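Local coordinates for protein arsenate reductase (arsC) (Archaeoglobus fulgidus, PDB 1Y1L) that probably reduces arsenate to arsenite in arsenic detoxification, on a low molecular weight phosphotyrosine phosphatase fold, at residues Val2-Ile7 with Ala18-Met23; Thr10-Met15 with Val76-Ser81; Ala49-Lys54 with Glu113-Val118; His95-Ala100 with Arg108-Glu113. All coordinates share one frame; numbering follows the deposited sequence.

From the N terminus, contact 1 closes first. It packs strand 2-6 against the later part of helix 12-21 and closes a short beta-alpha loop. Contact 2 opens within that loop at 10-15 and closes at 76-81, so it crosses contact 1. It brings the start of helix 12-21 to the end of strand 73-77, the neighbour of strand 2-6. Contact 3 opens at 49-54, before contact 2 closes, and therefore crosses it. It links the turn after helix 42-49 to helix 106-121. Contact 4, between 95-100 and 108-113, falls within the span of contact 3 and shares E113 with it. It holds the loop after strand 91-95 on helix 106-121.

Contact 1: Val2-Ile7 with Ala18-Met23; sequences VLFVCI and ALFNAM
F4 and F20 form the aromatic part of this contact, and V2 adds an aliphatic part beside it. The two rings make an offset edge-to-face pair. The edge of F4 is turned toward the face of F20, with the centroids 5.5 Å apart and the planes at 65°. The leading atom is F4 CZ, which lies 3.5 Å from F20 CD1. F4 CE1 follows it and reaches F20 CB at 3.8 Å. F20 CG stands anti to its backbone nitrogen (chi1 -172°), and this carries the ring from the helix toward the strand.

The CH-pi part belongs to V2. Its CG1 sits over one face of F20, 3.6 Å from the ring centroid and only 16° off the normal. The nearest ring atom is F20 CZ, 3.5 Å from V2 CG1. The other methyl, CG2, lies more loosely over the rim of one face of F4.

No hydrogen bond joins the segments. All three side chains are buried. V74 of the next strand touches V2 and F4, and V118 of helix 106-121 packs on F20. The arrangement is the hydrophobic seam between sheet and helix in the first beta-alpha-beta unit, strand 2-6, helix 12-21 and strand 29-33, of the low molecular weight phosphatase fold.

Contact 2: Thr10-Met15 with Val76-Ser81; sequences TARSVM and VCEESS
R12 lies in the first turn of helix 12-21, right after the N-cap residue A11, and faces V76 and E78 where strand 73-77 runs out into a loop. M15 N bonds to A11 O at 2.7 Å and closes the first turn.

The side chain of R12 carries the contact. Its chain bends at chi3, and the guanidinium passes obliquely by V76. NE is nearest, 3.3 Å from V76 CG1, and CZ follows at 4.0 Å from the same methyl.

Farther out, R12 NH1 makes a salt bridge with E78 OE1 at 3.2 Å. The hydrogen bond within it is weak, since the N-H points well aside (121° at the hydrogen). The guanidinium and carboxylate planes are 27° apart. E78 reaches the arginine because its chain turns at chi2 (-90°), bringing the carboxylate back from a CB that does not point at the helix.

Other residues close in on R12. I96, N98 and P99 also touch it. E78 O accepts a hydrogen bond from H95 ND1. C77, next to V76, is in a disulfide with C82.

The segment from C6 to R12 has the CX5R spacing of the phosphate-binding P-loop of low molecular weight phosphatases. R12 at its end is consistent with an oxyanion-binding arginine, with the oxidised cysteine pair close by, as in related arsenate reductases.

Contact 3: Ala49-Lys54 with Glu113-Val118; sequences AERGLK and EIEERV
R51 and E115 make the whole of this contact, and it is ionic. R51 NH2 lies 2.9 Å from E115 OE2 and 3.4 Å from E115 OE1. The pair is a salt bridge without a hydrogen bond. One nitrogen faces the carboxylate, while R51 NH1 is farther off, 4.1 Å from E115 OE1. The two flat groups are turned almost square to each other, 81° between planes, so no two-pronged pairing forms. R51 CG is anti to the backbone nitrogen (chi1 -164°), and the chain runs out toward the helix before bending at chi3. E115 comes to meet it in extended form. The bridge lies at the surface, where water probably weakens its pull.

Backbone hydrogen bonds set the shape on each side. R51 is in the turn that ends helix 42-49 as a Schellman motif. G52, with positive phi, is its C-prime residue. L53 N bonds back to L48 O, and G52 N bonds weakly to A49 O at 3.2 Å. E115 is on the regular helix 106-121, where V118 N bonds to I114 O at 2.7 Å. The salt bridge therefore ties the C-terminal turn of one helix of the phosphatase fold to the side of its last helix.

E50 OE1 forms a second salt bridge with R108 NH1, nearer the start of helix 106-121. L19 of helix 12-21 packs against both L53 and E115.

Contact 4: His95-Ala100 with Arg108-Glu113; sequences HIENPA and RRVLAE. With CD (cadmium ion), chain H.
E97 reaches across to V110 and R109 of helix 106-121. Its CB lies 4.4 Å from V110 CG2, a loose apolar touch. CG is anti to the backbone nitrogen (chi1 171°), and the chain stays extended as far as the carboxylate. At the tip, OE2 forms a salt bridge with R109 NH2 at 2.8 Å. This oxygen sits over a face of the guanidinium, also 3.4 Å from R109 CZ, and the two planes are 59° apart. OE1 stays farther off. R109 is exposed, so the bridge is on the outside.

The segment is the loop between strand 91-95 and helix 106-121, the last beta-alpha connection of the fold. In related enzymes this loop carries an aspartate that acts as general acid; N98 probably occupies the matching position here.

Inward of the salt bridge V110 makes the buried part. Its CG2 meets P99 CB at 3.7 Å and E97 O at 3.4 Å. The other branch, CG1, lies 4.0 Å from I96 CG2.

At the start of the loop H95 leaves the backbone on the side away from the helix. Its NE2 binds a cadmium ion at 2.4 Å, which D88 of a third subunit also binds.

Contact 1: Val2-Ile7 with Ala18-Met23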
loop_
_atom_site.group_PDB
_atom_site.type_symbol
_atom_site.label_atom_id
_atom_site.label_comp_id
_atom_site.label_asym_id
_atom_site.label_seq_id
_atom_site.Cartn_x
_atom_site.Cartn_y
_atom_site.Cartn_z
ATOM N N VAL A 2 -5.410 -3.784 -20.604
ATOM C CA VAL A 2 -5.633 -3.309 -19.231
ATOM C C VAL A 2 -6.468 -4.356 -18.471
ATOM O O VAL A 2 -7.096 -5.206 -19.102
ATOM C CB VAL A 2 -6.354 -1.930 -19.269
ATOM C CG1 VAL A 2 -7.587 -2.025 -20.124
ATOM C CG2 VAL A 2 -6.708 -1.455 -17.896
ATOM N N LEU A 3 -6.396 -4.365 -17.139
ATOM C CA LEU A 3 -7.173 -5.314 -16.334
ATOM C C LEU A 3 -8.025 -4.550 -15.340
ATOM O O LEU A 3 -7.512 -3.777 -14.529
ATOM C CB LEU A 3 -6.278 -6.287 -15.558
ATOM C CG LEU A 3 -6.864 -7.649 -15.150
ATOM C CD1 LEU A 3 -5.905 -8.402 -14.253
ATOM C CD2 LEU A 3 -8.155 -7.486 -14.429
ATOM N N PHE A 4 -9.336 -4.761 -15.424
ATOM C CA PHE A 4 -10.277 -4.124 -14.512
ATOM C C PHE A 4 -10.614 -5.140 -13.427
ATOM O O PHE A 4 -11.211 -6.188 -13.705
ATOM C CB PHE A 4 -11.536 -3.717 -15.254
ATOM C CG PHE A 4 -11.307 -2.686 -16.307
ATOM C CD1 PHE A 4 -11.031 -3.061 -17.617
ATOM C CD2 PHE A 4 -11.411 -1.344 -16.002
ATOM C CE1 PHE A 4 -10.863 -2.102 -18.617
ATOM C CE2 PHE A 4 -11.244 -0.371 -16.991
ATOM C CZ PHE A 4 -10.972 -0.750 -18.302
ATOM N N VAL A 5 -10.172 -4.873 -12.205
ATOM C CA VAL A 5 -10.450 -5.793 -11.124
ATOM C C VAL A 5 -11.187 -5.131 -9.978
ATOM O O VAL A 5 -10.934 -3.980 -9.638
ATOM C CB VAL A 5 -9.156 -6.521 -10.643
ATOM C CG1 VAL A 5 -7.941 -5.693 -10.956
ATOM C CG2 VAL A 5 -9.208 -6.833 -9.151
ATOM N N CYS A 6 -12.202 -5.825 -9.489
ATOM C CA CYS A 6 -12.984 -5.360 -8.357
ATOM C C CYS A 6 -13.051 -6.558 -7.404
ATOM O O CYS A 6 -12.334 -7.550 -7.591
ATOM C CB CYS A 6 -14.379 -4.877 -8.780
ATOM S SG CYS A 6 -15.644 -6.178 -8.779
ATOM N N ILE A 7 -13.856 -6.463 -6.356
ATOM C CA ILE A 7 -13.940 -7.559 -5.411
ATOM C C ILE A 7 -14.584 -8.790 -6.019
ATOM O O ILE A 7 -13.909 -9.670 -6.524
ATOM C CB ILE A 7 -14.737 -7.182 -4.155
ATOM C CG1 ILE A 7 -14.076 -6.028 -3.408
ATOM C CG2 ILE A 7 -14.882 -8.392 -3.250
ATOM C CD1 ILE A 7 -14.899 -5.543 -2.238
ATOM N N ALA A 18 -16.170 -4.270 -21.178
ATOM C CA ALA A 18 -16.985 -4.157 -22.386
ATOM C C ALA A 18 -16.988 -2.760 -23.002
ATOM O O ALA A 18 -16.950 -2.619 -24.227
ATOM C CB ALA A 18 -18.404 -4.612 -22.097
ATOM N N LEU A 19 -17.085 -1.736 -22.164
ATOM C CA LEU A 19 -17.082 -0.364 -22.644
ATOM C C LEU A 19 -15.716 0.038 -23.199
ATOM O O LEU A 19 -15.611 0.786 -24.184
ATOM C CB LEU A 19 -17.473 0.563 -21.510
ATOM C CG LEU A 19 -18.939 0.422 -21.160
ATOM C CD1 LEU A 19 -19.166 1.026 -19.814
ATOM C CD2 LEU A 19 -19.793 1.115 -22.204
ATOM N N PHE A 20 -14.676 -0.409 -22.504
ATOM C CA PHE A 20 -13.308 -0.135 -22.897
ATOM C C PHE A 20 -13.109 -0.661 -24.315
ATOM O O PHE A 20 -12.788 0.095 -25.235
ATOM C CB PHE A 20 -12.343 -0.844 -21.934
ATOM C CG PHE A 20 -10.916 -0.481 -22.140
ATOM C CD1 PHE A 20 -10.353 0.564 -21.436
ATOM C CD2 PHE A 20 -10.161 -1.134 -23.081
ATOM C CE1 PHE A 20 -9.058 0.955 -21.672
ATOM C CE2 PHE A 20 -8.872 -0.756 -23.328
ATOM C CZ PHE A 20 -8.313 0.296 -22.623
ATOM N N ASN A 21 -13.325 -1.962 -24.472
ATOM C CA ASN A 21 -13.173 -2.641 -25.748
ATOM C C ASN A 21 -13.933 -1.986 -26.904
ATOM O O ASN A 21 -13.492 -2.031 -28.055
ATOM C CB ASN A 21 -13.609 -4.097 -25.613
ATOM C CG ASN A 21 -12.671 -4.908 -24.764
ATOM O OD1 ASN A 21 -13.053 -5.917 -24.170
ATOM N ND2 ASN A 21 -11.416 -4.497 -24.731
ATOM N N ALA A 22 -15.103 -1.433 -26.617
ATOM C CA ALA A 22 -15.895 -0.775 -27.651
ATOM C C ALA A 22 -15.344 0.615 -27.978
ATOM O O ALA A 22 -15.788 1.253 -28.930
ATOM C CB ALA A 22 -17.349 -0.673 -27.210
ATOM N N MET A 23 -14.381 1.083 -27.193
ATOM C CA MET A 23 -13.810 2.400 -27.415
ATOM C C MET A 23 -12.342 2.390 -27.790
ATOM O O MET A 23 -11.878 3.295 -28.479
ATOM C CB MET A 23 -14.017 3.268 -26.185
ATOM C CG MET A 23 -15.471 3.467 -25.844
ATOM S SD MET A 23 -15.686 4.716 -24.603
ATOM C CE MET A 23 -16.120 3.705 -23.236
#

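Contact 2: Thr10-Met15 with Val76-Ser81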
loop_
_atom_site.group_PDB
_atom_site.type_symbol
_atom_site.label_atom_id
_atom_site.label_comp_id
_atom_site.label_asym_id
_atom_site.label_seq_id
_atom_site.Cartn_x
_atom_site.Cartn_y
_atom_site.Cartn_z
ATOM N N THR A 10 -18.701 -9.072 -10.830
ATOM C CA THR A 10 -19.982 -9.481 -11.377
ATOM C C THR A 10 -20.628 -8.368 -12.201
ATOM O O THR A 10 -21.342 -8.640 -13.167
ATOM C CB THR A 10 -20.930 -9.913 -10.236
ATOM O OG1 THR A 10 -20.390 -11.048 -9.542
ATOM C CG2 THR A 10 -22.269 -10.288 -10.769
ATOM N N ALA A 11 -20.339 -7.118 -11.845
ATOM C CA ALA A 11 -20.913 -5.972 -12.536
ATOM C C ALA A 11 -19.907 -4.963 -13.093
ATOM O O ALA A 11 -19.565 -5.014 -14.275
ATOM C CB ALA A 11 -21.894 -5.267 -11.620
ATOM N N ARG A 12 -19.498 -4.013 -12.251
ATOM C CA ARG A 12 -18.557 -2.956 -12.630
ATOM C C ARG A 12 -17.343 -3.456 -13.407
ATOM O O ARG A 12 -16.992 -2.919 -14.453
ATOM C CB ARG A 12 -18.091 -2.197 -11.387
ATOM C CG ARG A 12 -19.226 -1.772 -10.500
ATOM C CD ARG A 12 -18.902 -0.551 -9.666
ATOM N NE ARG A 12 -17.983 -0.807 -8.558
ATOM C CZ ARG A 12 -18.149 -1.736 -7.619
ATOM N NH1 ARG A 12 -17.253 -1.865 -6.649
ATOM N NH2 ARG A 12 -19.183 -2.565 -7.663
ATOM N N SER A 13 -16.688 -4.467 -12.866
ATOM C CA SER A 13 -15.518 -5.040 -13.493
ATOM C C SER A 13 -15.868 -5.332 -14.927
ATOM O O SER A 13 -15.220 -4.867 -15.862
ATOM C CB SER A 13 -15.183 -6.343 -12.783
ATOM O OG SER A 13 -15.466 -6.228 -11.395
ATOM N N VAL A 14 -16.965 -6.048 -15.078
ATOM C CA VAL A 14 -17.451 -6.440 -16.381
ATOM C C VAL A 14 -17.904 -5.272 -17.244
ATOM O O VAL A 14 -17.796 -5.337 -18.458
ATOM C CB VAL A 14 -18.616 -7.423 -16.245
ATOM C CG1 VAL A 14 -19.024 -7.931 -17.614
ATOM C CG2 VAL A 14 -18.236 -8.571 -15.305
ATOM N N MET A 15 -18.485 -4.248 -16.636
ATOM C CA MET A 15 -18.946 -3.107 -17.408
ATOM C C MET A 15 -17.776 -2.385 -18.045
ATOM O O MET A 15 -17.767 -2.168 -19.258
ATOM C CB MET A 15 -19.747 -2.120 -16.545
ATOM C CG MET A 15 -21.132 -2.607 -16.118
ATOM S SD MET A 15 -22.004 -1.441 -15.028
ATOM C CE MET A 15 -23.694 -1.648 -15.534
ATOM N N VAL A 76 -11.079 -1.052 -9.305
ATOM C CA VAL A 76 -12.327 -0.393 -8.947
ATOM C C VAL A 76 -12.551 -0.594 -7.450
ATOM O O VAL A 76 -13.022 -1.654 -7.010
ATOM C CB VAL A 76 -13.526 -0.947 -9.753
ATOM C CG1 VAL A 76 -14.811 -0.341 -9.257
ATOM C CG2 VAL A 76 -13.365 -0.608 -11.217
ATOM N N CYS A 77 -12.148 0.413 -6.676
ATOM C CA CYS A 77 -12.261 0.398 -5.218
ATOM C C CYS A 77 -13.622 0.861 -4.672
ATOM O O CYS A 77 -14.424 1.486 -5.378
ATOM C CB CYS A 77 -11.189 1.330 -4.602
ATOM S SG CYS A 77 -9.673 1.317 -5.613
ATOM N N GLU A 78 -13.861 0.535 -3.402
ATOM C CA GLU A 78 -15.091 0.887 -2.695
ATOM C C GLU A 78 -14.977 2.314 -2.148
ATOM O O GLU A 78 -14.040 3.038 -2.486
ATOM C CB GLU A 78 -15.301 -0.086 -1.534
ATOM C CG GLU A 78 -15.302 -1.556 -1.922
ATOM C CD GLU A 78 -16.682 -2.076 -2.276
ATOM O OE1 GLU A 78 -17.062 -1.999 -3.462
ATOM O OE2 GLU A 78 -17.385 -2.572 -1.365
ATOM N N GLU A 79 -15.914 2.709 -1.288
ATOM C CA GLU A 79 -15.891 4.052 -0.698
ATOM C C GLU A 79 -14.616 4.306 0.115
ATOM O O GLU A 79 -14.143 5.448 0.205
ATOM C CB GLU A 79 -17.115 4.288 0.202
ATOM C CG GLU A 79 -17.243 5.739 0.697
ATOM C CD GLU A 79 -18.239 5.910 1.841
ATOM O OE1 GLU A 79 -17.815 6.359 2.932
ATOM O OE2 GLU A 79 -19.442 5.611 1.652
ATOM N N SER A 80 -14.064 3.247 0.696
ATOM C CA SER A 80 -12.861 3.370 1.505
ATOM C C SER A 80 -12.149 2.042 1.721
ATOM O O SER A 80 -11.804 1.685 2.851
ATOM C CB SER A 80 -13.194 4.026 2.853
ATOM O OG SER A 80 -14.287 3.390 3.506
ATOM N N SER A 81 -11.888 1.330 0.635
ATOM C CA SER A 81 -11.201 0.056 0.752
ATOM C C SER A 81 -10.666 -0.449 -0.573
ATOM O O SER A 81 -11.168 -1.421 -1.144
ATOM C CB SER A 81 -12.099 -0.982 1.422
ATOM O OG SER A 81 -13.399 -0.950 0.874
#

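Contact 3: Ala49-Lys54 with Glu113-Val118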
loop_
_atom_site.group_PDB
_atom_site.type_symbol
_atom_site.label_atom_id
_atom_site.label_comp_id
_atom_site.label_asym_id
_atom_site.label_seq_id
_atom_site.Cartn_x
_atom_site.Cartn_y
_atom_site.Cartn_z
ATOM N N ALA A 49 -26.374 -5.418 -23.104
ATOM C CA ALA A 49 -27.052 -5.961 -24.287
ATOM C C ALA A 49 -27.994 -4.922 -24.888
ATOM O O ALA A 49 -28.355 -4.984 -26.060
ATOM C CB ALA A 49 -27.822 -7.216 -23.923
ATOM N N GLU A 50 -28.432 -3.999 -24.047
ATOM C CA GLU A 50 -29.314 -2.919 -24.454
ATOM C C GLU A 50 -28.467 -1.907 -25.247
ATOM O O GLU A 50 -29.006 -1.067 -25.982
ATOM C CB GLU A 50 -29.910 -2.274 -23.193
ATOM C CG GLU A 50 -30.985 -1.226 -23.416
ATOM C CD GLU A 50 -31.544 -0.688 -22.107
ATOM O OE1 GLU A 50 -32.265 -1.444 -21.418
ATOM O OE2 GLU A 50 -31.256 0.484 -21.769
ATOM N N ARG A 51 -27.143 -1.989 -25.064
ATOM C CA ARG A 51 -26.166 -1.119 -25.735
ATOM C C ARG A 51 -25.410 -1.928 -26.783
ATOM O O ARG A 51 -24.424 -1.461 -27.351
ATOM C CB ARG A 51 -25.172 -0.538 -24.718
ATOM C CG ARG A 51 -24.357 0.648 -25.222
ATOM C CD ARG A 51 -23.492 1.244 -24.109
ATOM N NE ARG A 51 -24.260 1.703 -22.949
ATOM C CZ ARG A 51 -24.420 2.979 -22.612
ATOM N NH1 ARG A 51 -25.131 3.304 -21.541
ATOM N NH2 ARG A 51 -23.879 3.936 -23.351
ATOM N N GLY A 52 -25.901 -3.134 -27.042
ATOM C CA GLY A 52 -25.287 -4.010 -28.020
ATOM C C GLY A 52 -23.982 -4.606 -27.545
ATOM O O GLY A 52 -23.095 -4.888 -28.356
ATOM N N LEU A 53 -23.879 -4.840 -26.241
ATOM C CA LEU A 53 -22.667 -5.389 -25.650
ATOM C C LEU A 53 -22.904 -6.683 -24.878
ATOM O O LEU A 53 -23.875 -6.806 -24.133
ATOM C CB LEU A 53 -22.037 -4.355 -24.716
ATOM C CG LEU A 53 -21.679 -2.992 -25.314
ATOM C CD1 LEU A 53 -21.220 -2.064 -24.209
ATOM C CD2 LEU A 53 -20.594 -3.132 -26.367
ATOM N N LYS A 54 -22.018 -7.654 -25.073
ATOM C CA LYS A 54 -22.119 -8.928 -24.368
ATOM C C LYS A 54 -21.146 -8.875 -23.196
ATOM O O LYS A 54 -19.962 -8.584 -23.382
ATOM C CB LYS A 54 -21.732 -10.117 -25.267
ATOM C CG LYS A 54 -22.244 -10.076 -26.712
ATOM C CD LYS A 54 -21.177 -9.509 -27.657
ATOM C CE LYS A 54 -21.632 -9.500 -29.116
ATOM N NZ LYS A 54 -20.539 -9.053 -30.037
ATOM N N GLU A 113 -20.859 6.410 -15.136
ATOM C CA GLU A 113 -19.606 6.856 -14.525
ATOM C C GLU A 113 -18.447 6.070 -15.064
ATOM O O GLU A 113 -17.409 6.628 -15.384
ATOM C CB GLU A 113 -19.637 6.697 -13.018
ATOM C CG GLU A 113 -20.347 7.820 -12.306
ATOM C CD GLU A 113 -19.931 7.926 -10.853
ATOM O OE1 GLU A 113 -18.724 8.152 -10.598
ATOM O OE2 GLU A 113 -20.810 7.785 -9.971
ATOM N N ILE A 114 -18.608 4.758 -15.097
ATOM C CA ILE A 114 -17.582 3.886 -15.629
ATOM C C ILE A 114 -17.263 4.294 -17.070
ATOM O O ILE A 114 -16.111 4.281 -17.482
ATOM C CB ILE A 114 -18.060 2.433 -15.610
ATOM C CG1 ILE A 114 -18.305 1.985 -14.171
ATOM C CG2 ILE A 114 -17.036 1.532 -16.273
ATOM C CD1 ILE A 114 -18.683 0.526 -14.057
ATOM N N GLU A 115 -18.303 4.667 -17.814
ATOM C CA GLU A 115 -18.186 5.079 -19.208
ATOM C C GLU A 115 -17.439 6.391 -19.345
ATOM O O GLU A 115 -16.635 6.551 -20.249
ATOM C CB GLU A 115 -19.575 5.198 -19.848
ATOM C CG GLU A 115 -19.549 5.332 -21.369
ATOM C CD GLU A 115 -20.927 5.269 -22.006
ATOM O OE1 GLU A 115 -21.874 5.839 -21.432
ATOM O OE2 GLU A 115 -21.067 4.657 -23.085
ATOM N N GLU A 116 -17.762 7.350 -18.489
ATOM C CA GLU A 116 -17.105 8.648 -18.503
ATOM C C GLU A 116 -15.631 8.444 -18.193
ATOM O O GLU A 116 -14.771 9.153 -18.715
ATOM C CB GLU A 116 -17.709 9.554 -17.431
ATOM C CG GLU A 116 -16.998 10.892 -17.278
ATOM C CD GLU A 116 -16.910 11.356 -15.826
ATOM O OE1 GLU A 116 -17.900 11.911 -15.311
ATOM O OE2 GLU A 116 -15.848 11.172 -15.190
ATOM N N ARG A 117 -15.358 7.501 -17.301
ATOM C CA ARG A 117 -13.999 7.207 -16.892
ATOM C C ARG A 117 -13.249 6.397 -17.931
ATOM O O ARG A 117 -12.068 6.643 -18.159
ATOM C CB ARG A 117 -13.975 6.513 -15.522
ATOM C CG ARG A 117 -14.487 7.416 -14.399
ATOM C CD ARG A 117 -14.467 6.768 -13.027
ATOM N NE ARG A 117 -13.221 7.020 -12.303
ATOM C CZ ARG A 117 -13.142 7.223 -10.988
ATOM N NH1 ARG A 117 -11.963 7.436 -10.424
ATOM N NH2 ARG A 117 -14.237 7.223 -10.233
ATOM N N VAL A 118 -13.908 5.418 -18.543
ATOM C CA VAL A 118 -13.246 4.613 -19.561
ATOM C C VAL A 118 -12.924 5.491 -20.763
ATOM O O VAL A 118 -11.824 5.443 -21.293
ATOM C CB VAL A 118 -14.100 3.403 -19.995
ATOM C CG1 VAL A 118 -13.481 2.729 -21.201
ATOM C CG2 VAL A 118 -14.189 2.394 -18.860
#

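Contact 4: His95-Ala100 with Arg108-Glu113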
loop_
_atom_site.group_PDB
_atom_site.type_symbol
_atom_site.label_atom_id
_atom_site.label_comp_id
_atom_site.label_asym_id
_atom_site.label_seq_id
_atom_site.Cartn_x
_atom_site.Cartn_y
_atom_site.Cartn_z
ATOM N N HIS A 95 -12.914 4.959 -7.417
ATOM C CA HIS A 95 -13.919 4.808 -6.377
ATOM C C HIS A 95 -15.289 4.885 -7.055
ATOM O O HIS A 95 -15.739 5.954 -7.474
ATOM C CB HIS A 95 -13.739 5.893 -5.322
ATOM C CG HIS A 95 -12.389 5.871 -4.670
ATOM N ND1 HIS A 95 -11.987 4.861 -3.821
ATOM C CD2 HIS A 95 -11.350 6.735 -4.743
ATOM C CE1 HIS A 95 -10.761 5.107 -3.394
ATOM N NE2 HIS A 95 -10.351 6.239 -3.938
ATOM N N ILE A 96 -15.910 3.723 -7.225
ATOM C CA ILE A 96 -17.201 3.625 -7.882
ATOM C C ILE A 96 -18.242 2.921 -7.018
ATOM O O ILE A 96 -18.017 1.818 -6.504
ATOM C CB ILE A 96 -17.064 2.879 -9.219
ATOM C CG1 ILE A 96 -16.088 3.628 -10.132
ATOM C CG2 ILE A 96 -18.414 2.742 -9.889
ATOM C CD1 ILE A 96 -15.805 2.939 -11.441
ATOM N N GLU A 97 -19.390 3.580 -6.883
ATOM C CA GLU A 97 -20.527 3.092 -6.106
ATOM C C GLU A 97 -20.874 1.675 -6.487
ATOM O O GLU A 97 -20.999 1.361 -7.660
ATOM C CB GLU A 97 -21.731 4.000 -6.362
ATOM C CG GLU A 97 -23.056 3.521 -5.794
ATOM C CD GLU A 97 -24.164 4.544 -5.975
ATOM O OE1 GLU A 97 -25.041 4.628 -5.092
ATOM O OE2 GLU A 97 -24.156 5.265 -6.995
ATOM N N ASN A 98 -21.027 0.825 -5.487
ATOM C CA ASN A 98 -21.358 -0.572 -5.707
ATOM C C ASN A 98 -22.851 -0.662 -6.025
ATOM O O ASN A 98 -23.680 -0.436 -5.141
ATOM C CB ASN A 98 -21.040 -1.350 -4.439
ATOM C CG ASN A 98 -21.022 -2.822 -4.661
ATOM O OD1 ASN A 98 -21.366 -3.309 -5.739
ATOM N ND2 ASN A 98 -20.594 -3.558 -3.649
ATOM N N PRO A 99 -23.220 -0.974 -7.289
ATOM C CA PRO A 99 -24.634 -1.069 -7.666
ATOM C C PRO A 99 -25.361 -2.282 -7.107
ATOM O O PRO A 99 -26.584 -2.273 -7.000
ATOM C CB PRO A 99 -24.568 -1.119 -9.188
ATOM C CG PRO A 99 -23.366 -1.915 -9.422
ATOM C CD PRO A 99 -22.370 -1.290 -8.453
ATOM N N ALA A 100 -24.603 -3.307 -6.731
ATOM C CA ALA A 100 -25.159 -4.555 -6.201
ATOM C C ALA A 100 -26.321 -4.421 -5.233
ATOM O O ALA A 100 -26.189 -3.838 -4.150
ATOM C CB ALA A 100 -24.066 -5.395 -5.567
ATOM N N ARG A 108 -27.551 1.862 -14.011
ATOM C CA ARG A 108 -27.308 2.695 -15.177
ATOM C C ARG A 108 -26.398 3.853 -14.804
ATOM O O ARG A 108 -25.514 4.225 -15.575
ATOM C CB ARG A 108 -28.629 3.210 -15.760
ATOM C CG ARG A 108 -29.389 2.176 -16.609
ATOM C CD ARG A 108 -30.553 2.810 -17.375
ATOM N NE ARG A 108 -31.073 1.944 -18.432
ATOM C CZ ARG A 108 -32.001 1.005 -18.255
ATOM N NH1 ARG A 108 -32.406 0.276 -19.281
ATOM N NH2 ARG A 108 -32.535 0.788 -17.056
ATOM N N ARG A 109 -26.636 4.434 -13.632
ATOM C CA ARG A 109 -25.817 5.538 -13.148
ATOM C C ARG A 109 -24.365 5.057 -13.014
ATOM O O ARG A 109 -23.425 5.776 -13.376
ATOM C CB ARG A 109 -26.350 6.034 -11.802
ATOM C CG ARG A 109 -25.741 7.333 -11.308
ATOM C CD ARG A 109 -24.922 7.094 -10.051
ATOM N NE ARG A 109 -25.141 8.162 -9.080
ATOM C CZ ARG A 109 -25.852 8.030 -7.960
ATOM N NH1 ARG A 109 -25.997 9.074 -7.152
ATOM N NH2 ARG A 109 -26.398 6.858 -7.631
ATOM N N VAL A 110 -24.187 3.856 -12.468
ATOM C CA VAL A 110 -22.863 3.263 -12.307
ATOM C C VAL A 110 -22.253 3.033 -13.679
ATOM O O VAL A 110 -21.061 3.236 -13.876
ATOM C CB VAL A 110 -22.941 1.922 -11.557
ATOM C CG1 VAL A 110 -21.639 1.159 -11.673
ATOM C CG2 VAL A 110 -23.278 2.172 -10.106
ATOM N N LEU A 111 -23.078 2.605 -14.623
ATOM C CA LEU A 111 -22.616 2.350 -15.976
ATOM C C LEU A 111 -22.053 3.613 -16.601
ATOM O O LEU A 111 -21.011 3.577 -17.253
ATOM C CB LEU A 111 -23.770 1.841 -16.839
ATOM C CG LEU A 111 -23.413 1.552 -18.293
ATOM C CD1 LEU A 111 -22.402 0.436 -18.317
ATOM C CD2 LEU A 111 -24.642 1.156 -19.087
ATOM N N ALA A 112 -22.776 4.718 -16.435
ATOM C CA ALA A 112 -22.372 5.989 -16.998
ATOM C C ALA A 112 -21.046 6.470 -16.456
ATOM O O ALA A 112 -20.213 6.931 -17.231
ATOM C CB ALA A 112 -23.430 7.031 -16.772
ATOM N N GLU A 113 -20.859 6.410 -15.136
ATOM C CA GLU A 113 -19.606 6.856 -14.525
ATOM C C GLU A 113 -18.447 6.070 -15.064
ATOM O O GLU A 113 -17.409 6.628 -15.384
ATOM C CB GLU A 113 -19.637 6.697 -13.018
ATOM C CG GLU A 113 -20.347 7.820 -12.306
ATOM C CD GLU A 113 -19.931 7.926 -10.853
ATOM O OE1 GLU A 113 -18.724 8.152 -10.598
ATOM O OE2 GLU A 113 -20.810 7.785 -9.971
HETATM CD CD CD H . -8.738 6.301 -2.177
#